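Local coordinates for protein AbyA5 (PDB 4YWF) that catalyses acetate elimination in spirotetronate biosynthesis, acting as a lyase built on the esterase-like alpha/beta-hydrolase fold, at residues 239-244 with 296-301; 288-293 with 318-323; 325-330 with 338-343. The protein carries 4 engineered substitutions. All coordinates share one frame; numbering follows the deposited sequence.

Overall arrangement
All three contacts gather at one margin of the alpha/beta-hydrolase sheet, where strand 296-301 lies beside the outermost strand 322-327. Contact 1 is the buried one: main-chain bonding and a tyrosine hydroxyl fasten the loop after strand 233-239 to strand 296-301. Contact 2, partly buried and about 13 Å from contact 1 between centres, ties helix 286-290 to the turn entering strand 322-327 through aliphatic packing, two waters and an arginine. Contact 3, nearer the surface, sets helix 337-351 against that same outer strand with aromatic and histidine chemistry. Backbone bonding between the two strands joins contact 1 to both others, while contacts 2 and 3 have centres about 21 Å apart, though R323 touches W343.

Contact 1 (239-244 with 296-301); sequences AGAPVA and VAYVAS
A239 and V299 pair as a parallel beta bridge with their CA atoms 4.2 Å apart, and just beyond it the chain of 239-244 leaves the sheet as a loop. The V299 carbonyl serves both sides of this departure: its O accepts a hydrogen bond from G240 N at 2.9 Å, bent to 131° at the hydrogen, and also meets A239 CA in a CA-H...O contact. Side chains of the bridged pair share one face of the sheet, where A239 CB rests on V299 CB at 3.8 Å. G240, with a positive phi, swings the loop across to Y298.

The phenol ring of Y298 carries most of the side-chain contact. With CG anti to the backbone N (chi1 -175°), the ring reaches along the departing loop, G240 N lying over one of its faces. A241 O sits at the ring edge, in plane, and accepts the hydrogen bond of Y298 OH at 2.7 Å. The hydroxyl approaches this oxygen from 26° outside the carbonyl plane. A241 CB meets the same ring at Y298 CE2, at 3.8 Å, so A241 holds the tyrosine by a polar and an apolar touch together. The hydroxyl of a buried tyrosine is thereby satisfied by main chain, and the bond helps hold the loop after the strand.

Such a loop at the C-terminal end of a parallel strand of the sheet belongs to the alpha/beta-hydrolase architecture. Further along, D311 at the start of helix 310-318 receives V243 N and A244 N. P312 and L315 of that helix touch Y298, F322 of strand 322-327 packs on it too, and W343 of helix 337-351 touches V299 on the face that V299 shares with A239.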
loop_
_atom_site.group_PDB
_atom_site.type_symbol
_atom_site.label_atom_id
_atom_site.label_comp_id
_atom_site.label_asym_id
_atom_site.label_seq_id
_atom_site.Cartn_x
_atom_site.Cartn_y
_atom_site.Cartn_z
ATOM N N ALA A 239 1.492 2.267 8.696
ATOM C CA ALA A 239 1.157 3.647 8.964
ATOM C C ALA A 239 -0.306 3.658 8.769
ATOM O O ALA A 239 -0.767 3.255 7.730
ATOM C CB ALA A 239 1.854 4.619 7.980
ATOM N N GLY A 240 -1.055 3.994 9.800
ATOM C CA GLY A 240 -2.508 4.137 9.638
ATOM C C GLY A 240 -3.304 2.878 9.383
ATOM O O GLY A 240 -4.353 2.921 8.721
ATOM N N ALA A 241 -2.823 1.738 9.865
ATOM C CA ALA A 241 -3.489 0.483 9.593
ATOM C C ALA A 241 -4.747 0.449 10.396
ATOM O O ALA A 241 -4.733 0.808 11.588
ATOM C CB ALA A 241 -2.598 -0.746 9.933
ATOM N N PRO A 242 -5.866 -0.004 9.788
ATOM C CA PRO A 242 -7.052 -0.206 10.671
ATOM C C PRO A 242 -6.929 -1.486 11.548
ATOM O O PRO A 242 -6.175 -2.410 11.209
ATOM C CB PRO A 242 -8.217 -0.344 9.650
ATOM C CG PRO A 242 -7.541 -0.915 8.429
ATOM C CD PRO A 242 -6.156 -0.292 8.388
ATOM N N VAL A 243 -7.649 -1.588 12.667
ATOM C CA VAL A 243 -7.445 -2.729 13.590
ATOM C C VAL A 243 -8.760 -3.405 14.058
ATOM O O VAL A 243 -9.012 -4.554 13.708
ATOM C CB VAL A 243 -6.661 -2.313 14.814
ATOM C CG1 VAL A 243 -6.456 -3.528 15.696
ATOM C CG2 VAL A 243 -5.340 -1.644 14.392
ATOM N N ALA A 244 -9.597 -2.676 14.791
ATOM C CA ALA A 244 -10.842 -3.256 15.292
ATOM C C ALA A 244 -12.010 -2.335 15.192
ATOM O O ALA A 244 -13.081 -2.692 14.626
ATOM C CB ALA A 244 -10.652 -3.697 16.776
ATOM N N VAL A 296 6.508 -4.926 15.394
ATOM C CA VAL A 296 5.536 -4.159 14.692
ATOM C C VAL A 296 5.751 -2.711 14.959
ATOM O O VAL A 296 5.775 -2.283 16.105
ATOM C CB VAL A 296 4.097 -4.493 15.111
ATOM C CG1 VAL A 296 3.147 -3.639 14.318
ATOM C CG2 VAL A 296 3.809 -5.963 14.904
ATOM N N ALA A 297 5.886 -1.960 13.883
ATOM C CA ALA A 297 6.074 -0.494 13.916
ATOM C C ALA A 297 4.887 0.147 13.211
ATOM O O ALA A 297 4.401 -0.403 12.220
ATOM C CB ALA A 297 7.409 -0.120 13.213
ATOM N N TYR A 298 4.404 1.278 13.759
ATOM C CA TYR A 298 3.207 1.926 13.299
ATOM C C TYR A 298 3.281 3.453 13.392
ATOM O O TYR A 298 3.473 4.068 14.474
ATOM C CB TYR A 298 2.043 1.354 14.140
ATOM C CG TYR A 298 0.652 1.767 13.788
ATOM C CD1 TYR A 298 0.213 3.079 13.938
ATOM C CD2 TYR A 298 -0.255 0.826 13.341
ATOM C CE1 TYR A 298 -1.093 3.431 13.630
ATOM C CE2 TYR A 298 -1.536 1.148 12.995
ATOM C CZ TYR A 298 -1.962 2.449 13.130
ATOM O OH TYR A 298 -3.277 2.735 12.813
ATOM N N VAL A 299 3.090 4.087 12.286
ATOM C CA VAL A 299 3.007 5.552 12.245
ATOM C C VAL A 299 1.530 5.943 12.314
ATOM O O VAL A 299 0.760 5.681 11.388
ATOM C CB VAL A 299 3.594 6.176 10.979
ATOM C CG1 VAL A 299 3.409 7.713 11.068
ATOM C CG2 VAL A 299 5.068 5.837 10.783
ATOM N N ALA A 300 1.165 6.631 13.393
ATOM C CA ALA A 300 -0.178 7.085 13.589
ATOM C C ALA A 300 -0.272 8.615 13.257
ATOM O O ALA A 300 0.663 9.383 13.462
ATOM C CB ALA A 300 -0.615 6.827 15.008
ATOM N N SER A 301 -1.407 8.996 12.703
ATOM C CA SER A 301 -1.753 10.404 12.340
ATOM C C SER A 301 -2.752 10.892 13.376
ATOM O O SER A 301 -3.839 10.343 13.454
ATOM C CB SER A 301 -2.353 10.430 10.952
ATOM O OG SER A 301 -1.319 10.089 10.013
#

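Contact 2 (288-293 with 318-323); sequences DLAGVR and HVRDFR
L289 turns its side chain toward H318 and V319, crossing that of H318 at a slant. L289 CB touches H318 CB at 3.8 Å and V319 CG2 at 4.1 Å, while L289 CD1 extends the contact along H318 CB. M314 and L315 of helix 310-318 continue this apolar patch around L289.

R320 reaches across to the main chain of A290. Its chain runs extended from CG to NE, and R320 NE gives a hydrogen bond to A290 O at 2.9 Å, arriving in the carbonyl plane on a lone pair. The oxygen is tilted 30° out of the guanidinium plane, and NH2 of R320 adds a weak bond to it. Farther out, the guanidinium of R293 comes over one face of that of R320, the two planes almost perpendicular. Their NH2 atoms are modelled 2.8 Å apart, too close for two donors, so the exact placing of these exposed groups is doubtful.

Two waters link the main chains of 288-293 and 318-323. Water 1 lies within hydrogen-bonding distance of L289 O and V292 O and accepts from R320 N at 2.9 Å; water 2 donates to V292 O and accepts from D321 N at 3.0 Å.

The segments thus join without a direct backbone-to-backbone hydrogen bond: V319 is the first residue to leave the helix of 310-318, and the N-H groups of the next two residues reach the other segment through water. A290 O takes NE and, weakly, NH2 of R320, so a single carbonyl meets a charged group, a polar grip beside the apolar one at L289.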
loop_
_atom_site.group_PDB
_atom_site.type_symbol
_atom_site.label_atom_id
_atom_site.label_comp_id
_atom_site.label_asym_id
_atom_site.label_seq_id
_atom_site.Cartn_x
_atom_site.Cartn_y
_atom_site.Cartn_z
ATOM N N ASP A 288 -5.844 -12.082 18.733
ATOM C CA ASP A 288 -5.169 -11.985 17.440
ATOM C C ASP A 288 -3.839 -11.265 17.631
ATOM O O ASP A 288 -2.795 -11.731 17.129
ATOM C CB ASP A 288 -6.032 -11.237 16.425
ATOM C CG ASP A 288 -7.268 -12.077 15.958
ATOM O OD1 ASP A 288 -7.185 -13.317 16.040
ATOM O OD2 ASP A 288 -8.318 -11.492 15.560
ATOM N N LEU A 289 -3.896 -10.152 18.379
ATOM C CA LEU A 289 -2.783 -9.210 18.538
ATOM C C LEU A 289 -1.726 -9.767 19.440
ATOM O O LEU A 289 -0.577 -9.637 19.130
ATOM C CB LEU A 289 -3.254 -7.833 19.029
ATOM C CG LEU A 289 -4.316 -7.167 18.118
ATOM C CD1 LEU A 289 -4.760 -5.854 18.710
ATOM C CD2 LEU A 289 -3.779 -6.947 16.706
ATOM N N ALA A 290 -2.136 -10.414 20.532
ATOM C CA ALA A 290 -1.239 -11.172 21.387
ATOM C C ALA A 290 -0.558 -12.289 20.641
ATOM O O ALA A 290 0.520 -12.662 21.021
ATOM C CB ALA A 290 -2.017 -11.749 22.570
ATOM N N GLY A 291 -1.187 -12.812 19.568
ATOM C CA GLY A 291 -0.568 -13.854 18.695
ATOM C C GLY A 291 0.492 -13.360 17.720
ATOM O O GLY A 291 1.154 -14.153 17.067
ATOM N N VAL A 292 0.640 -12.046 17.575
ATOM C CA VAL A 292 1.656 -11.472 16.662
ATOM C C VAL A 292 2.954 -11.429 17.410
ATOM O O VAL A 292 3.070 -10.607 18.336
ATOM C CB VAL A 292 1.267 -10.042 16.266
ATOM C CG1 VAL A 292 2.346 -9.359 15.442
ATOM C CG2 VAL A 292 -0.077 -10.030 15.534
ATOM N N ARG A 293 3.915 -12.292 17.058
ATOM C CA ARG A 293 5.182 -12.393 17.823
ATOM C C ARG A 293 6.433 -11.895 17.069
ATOM O O ARG A 293 7.522 -12.453 17.159
ATOM C CB ARG A 293 5.435 -13.809 18.291
ATOM C CG ARG A 293 4.851 -14.075 19.663
ATOM C CD ARG A 293 3.605 -14.907 19.529
ATOM N NE ARG A 293 2.809 -14.790 20.744
ATOM C CZ ARG A 293 2.035 -15.750 21.251
ATOM N NH1 ARG A 293 1.915 -16.941 20.672
ATOM N NH2 ARG A 293 1.389 -15.506 22.369
ATOM N N HIS A 318 -1.847 -4.302 23.281
ATOM C CA HIS A 318 -1.795 -5.754 23.073
ATOM C C HIS A 318 -0.600 -6.313 22.252
ATOM O O HIS A 318 -0.258 -7.485 22.368
ATOM C CB HIS A 318 -3.119 -6.245 22.448
ATOM C CG HIS A 318 -4.310 -6.012 23.315
ATOM N ND1 HIS A 318 -4.505 -6.674 24.518
ATOM C CD2 HIS A 318 -5.377 -5.194 23.165
ATOM C CE1 HIS A 318 -5.611 -6.244 25.092
ATOM N NE2 HIS A 318 -6.163 -5.354 24.285
ATOM N N VAL A 319 0.052 -5.506 21.432
ATOM C CA VAL A 319 1.145 -6.030 20.633
ATOM C C VAL A 319 2.397 -5.960 21.486
ATOM O O VAL A 319 2.696 -4.926 21.997
ATOM C CB VAL A 319 1.302 -5.231 19.340
ATOM C CG1 VAL A 319 2.624 -5.588 18.614
ATOM C CG2 VAL A 319 0.106 -5.555 18.474
ATOM N N ARG A 320 3.115 -7.070 21.623
ATOM C CA ARG A 320 4.210 -7.222 22.605
ATOM C C ARG A 320 5.383 -6.368 22.257
ATOM O O ARG A 320 5.918 -5.691 23.114
ATOM C CB ARG A 320 4.705 -8.695 22.662
ATOM C CG ARG A 320 3.639 -9.675 23.153
ATOM C CD ARG A 320 3.788 -11.099 22.588
ATOM N NE ARG A 320 2.584 -11.853 22.930
ATOM C CZ ARG A 320 2.484 -12.776 23.896
ATOM N NH1 ARG A 320 3.540 -13.179 24.614
ATOM N NH2 ARG A 320 1.296 -13.340 24.136
ATOM N N ASP A 321 5.808 -6.421 21.001
ATOM C CA ASP A 321 6.941 -5.654 20.537
ATOM C C ASP A 321 6.393 -4.603 19.580
ATOM O O ASP A 321 6.188 -4.900 18.397
ATOM C CB ASP A 321 7.865 -6.623 19.832
ATOM C CG ASP A 321 9.168 -5.988 19.401
ATOM O OD1 ASP A 321 9.408 -4.780 19.656
ATOM O OD2 ASP A 321 9.981 -6.745 18.823
ATOM N N PHE A 322 6.134 -3.405 20.106
ATOM C CA PHE A 322 5.404 -2.363 19.392
ATOM C C PHE A 322 6.175 -1.052 19.421
ATOM O O PHE A 322 6.598 -0.572 20.496
ATOM C CB PHE A 322 3.960 -2.226 19.958
ATOM C CG PHE A 322 3.078 -1.394 19.127
ATOM C CD1 PHE A 322 2.725 -1.798 17.851
ATOM C CD2 PHE A 322 2.621 -0.160 19.587
ATOM C CE1 PHE A 322 1.920 -0.997 17.049
ATOM C CE2 PHE A 322 1.812 0.632 18.804
ATOM C CZ PHE A 322 1.444 0.212 17.525
ATOM N N ARG A 323 6.403 -0.477 18.237
ATOM C CA ARG A 323 7.083 0.798 18.123
ATOM C C ARG A 323 6.174 1.704 17.366
ATOM O O ARG A 323 5.612 1.325 16.340
ATOM C CB ARG A 323 8.384 0.654 17.345
ATOM C CG ARG A 323 9.276 -0.472 17.825
ATOM C CD ARG A 323 9.078 -1.812 17.111
ATOM N NE ARG A 323 10.278 -1.943 16.364
ATOM C CZ ARG A 323 11.275 -2.755 16.622
ATOM N NH1 ARG A 323 11.250 -3.689 17.554
ATOM N NH2 ARG A 323 12.279 -2.648 15.848
HETATM O O HOH W 1 1.807 -9.372 20.482
HETATM O O HOH W 2 4.949 -8.463 18.909
#

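Contact 3 (325-330 with 338-343); sequences ITHDDV and PHTRLW
H339, T340 and W343 of helix 337-351 face I325 and H327 of the outermost strand of the alpha/beta-hydrolase sheet; the axes of strand 325-327 and helix 338-343 come within 10.8 Å and run nearly antiparallel. H339 comes first and takes H327 in an offset edge-to-face pair: CE1 of H327 points at the H339 face, 3.5 Å from H339 CD2, with the planes at 64°. H339 NE2 also meets I325 CD1 at 3.6 Å. One residue on, T340 places OG1 3.0 Å from H327 NE2 in a hydrogen bond whose donor may be either group. The hydroxyl is bonded as well to H336 O, just before the helix, which helps place the group that meets the imidazole; H336 also stacks on the H327 ring. A turn later, W343 swings its indole toward the strand, with CG anti to the backbone N (chi1 -174°), and lays a face against I325. The same indole reaches A297 and V299 of strand 296-301, bridging two strands. An alanine at W343 would remove that broad face and is likely to leave a gap against I325 CG2 and CD1, which would lose the ring they pack on. I325 CG2 stands 4.0 Å from the centroid of the W343 six-membered ring, only 10° off the normal, a CH-pi contact, while I325 CD1 reaches W343 CD1 at 3.8 Å.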
loop_
_atom_site.group_PDB
_atom_site.type_symbol
_atom_site.label_atom_id
_atom_site.label_comp_id
_atom_site.label_asym_id
_atom_site.label_seq_id
_atom_site.Cartn_x
_atom_site.Cartn_y
_atom_site.Cartn_z
ATOM N N ILE A 325 5.063 6.091 16.642
ATOM C CA ILE A 325 5.177 7.522 16.677
ATOM C C ILE A 325 3.838 8.093 16.171
ATOM O O ILE A 325 3.168 7.470 15.349
ATOM C CB ILE A 325 6.374 7.886 15.770
ATOM C CG1 ILE A 325 6.957 9.208 16.142
ATOM C CG2 ILE A 325 6.024 7.739 14.290
ATOM C CD1 ILE A 325 8.276 9.515 15.445
ATOM N N THR A 326 3.434 9.259 16.653
ATOM C CA THR A 326 2.179 9.851 16.264
ATOM C C THR A 326 2.481 11.259 15.700
ATOM O O THR A 326 3.041 12.075 16.376
ATOM C CB THR A 326 1.215 9.932 17.483
ATOM O OG1 THR A 326 0.632 8.651 17.766
ATOM C CG2 THR A 326 0.075 10.902 17.245
ATOM N N HIS A 327 2.085 11.562 14.489
ATOM C CA HIS A 327 2.222 12.958 14.008
ATOM C C HIS A 327 0.897 13.661 14.272
ATOM O O HIS A 327 -0.172 13.087 14.039
ATOM C CB HIS A 327 2.542 13.051 12.522
ATOM C CG HIS A 327 3.745 12.283 12.088
ATOM N ND1 HIS A 327 5.020 12.564 12.534
ATOM C CD2 HIS A 327 3.872 11.256 11.210
ATOM C CE1 HIS A 327 5.879 11.734 11.968
ATOM N NE2 HIS A 327 5.208 10.924 11.169
ATOM N N ASP A 328 0.953 14.896 14.763
ATOM C CA ASP A 328 -0.258 15.706 14.911
ATOM C C ASP A 328 -0.622 16.233 13.508
ATOM O O ASP A 328 -0.299 17.375 13.110
ATOM C CB ASP A 328 -0.070 16.803 15.982
ATOM C CG ASP A 328 -1.215 17.796 16.006
ATOM O OD1 ASP A 328 -2.393 17.363 15.943
ATOM O OD2 ASP A 328 -0.913 19.019 16.064
ATOM N N ASP A 329 -1.280 15.339 12.758
ATOM C CA ASP A 329 -1.592 15.538 11.381
ATOM C C ASP A 329 -2.805 14.678 10.992
ATOM O O ASP A 329 -3.294 13.793 11.778
ATOM C CB ASP A 329 -0.378 15.207 10.524
ATOM C CG ASP A 329 -0.473 15.759 9.106
ATOM O OD1 ASP A 329 -1.519 16.367 8.808
ATOM O OD2 ASP A 329 0.489 15.609 8.307
ATOM N N VAL A 330 -3.322 14.992 9.807
ATOM C CA VAL A 330 -4.445 14.279 9.239
ATOM C C VAL A 330 -4.007 12.985 8.561
ATOM O O VAL A 330 -2.823 12.626 8.527
ATOM C CB VAL A 330 -5.278 15.132 8.265
ATOM C CG1 VAL A 330 -5.740 16.416 8.949
ATOM C CG2 VAL A 330 -4.489 15.441 6.996
ATOM N N PRO A 338 8.878 13.303 5.009
ATOM C CA PRO A 338 10.312 13.139 5.251
ATOM C C PRO A 338 10.600 12.306 6.505
ATOM O O PRO A 338 11.319 11.287 6.456
ATOM C CB PRO A 338 10.796 14.595 5.385
ATOM C CG PRO A 338 9.909 15.340 4.455
ATOM C CD PRO A 338 8.561 14.705 4.656
ATOM N N HIS A 339 9.979 12.715 7.591
ATOM C CA HIS A 339 10.070 12.057 8.866
ATOM C C HIS A 339 9.534 10.597 8.785
ATOM O O HIS A 339 10.155 9.682 9.297
ATOM C CB HIS A 339 9.285 12.858 9.886
ATOM C CG HIS A 339 9.490 12.419 11.301
ATOM N ND1 HIS A 339 10.150 11.257 11.636
ATOM C CD2 HIS A 339 9.115 12.984 12.473
ATOM C CE1 HIS A 339 10.230 11.150 12.947
ATOM N NE2 HIS A 339 9.588 12.171 13.480
ATOM N N THR A 340 8.397 10.387 8.140
ATOM C CA THR A 340 7.772 9.080 8.075
ATOM C C THR A 340 8.617 8.124 7.248
ATOM O O THR A 340 8.837 6.995 7.657
ATOM C CB THR A 340 6.360 9.135 7.485
ATOM O OG1 THR A 340 5.508 9.858 8.366
ATOM C CG2 THR A 340 5.797 7.705 7.281
ATOM N N ARG A 341 9.112 8.581 6.108
ATOM C CA ARG A 341 9.940 7.754 5.235
ATOM C C ARG A 341 11.223 7.334 5.986
ATOM O O ARG A 341 11.632 6.136 5.992
ATOM C CB ARG A 341 10.301 8.557 3.978
ATOM N N LEU A 342 11.798 8.290 6.709
ATOM C CA LEU A 342 13.011 7.973 7.484
ATOM C C LEU A 342 12.727 7.073 8.683
ATOM O O LEU A 342 13.493 6.148 8.968
ATOM C CB LEU A 342 13.765 9.241 7.916
ATOM C CG LEU A 342 14.470 9.861 6.688
ATOM C CD1 LEU A 342 14.922 11.276 7.003
ATOM C CD2 LEU A 342 15.619 9.021 6.143
ATOM N N TRP A 343 11.641 7.306 9.396
ATOM C CA TRP A 343 11.410 6.507 10.607
ATOM C C TRP A 343 11.143 5.069 10.220
ATOM O O TRP A 343 11.695 4.142 10.853
ATOM C CB TRP A 343 10.326 7.104 11.459
ATOM C CG TRP A 343 10.089 6.474 12.799
ATOM C CD1 TRP A 343 10.632 6.869 13.982
ATOM C CD2 TRP A 343 9.132 5.440 13.133
ATOM N NE1 TRP A 343 10.104 6.122 15.017
ATOM C CE2 TRP A 343 9.170 5.264 14.531
ATOM C CE3 TRP A 343 8.222 4.685 12.391
ATOM C CZ2 TRP A 343 8.368 4.313 15.199
ATOM C CZ3 TRP A 343 7.422 3.750 13.053
ATOM C CH2 TRP A 343 7.509 3.564 14.430
#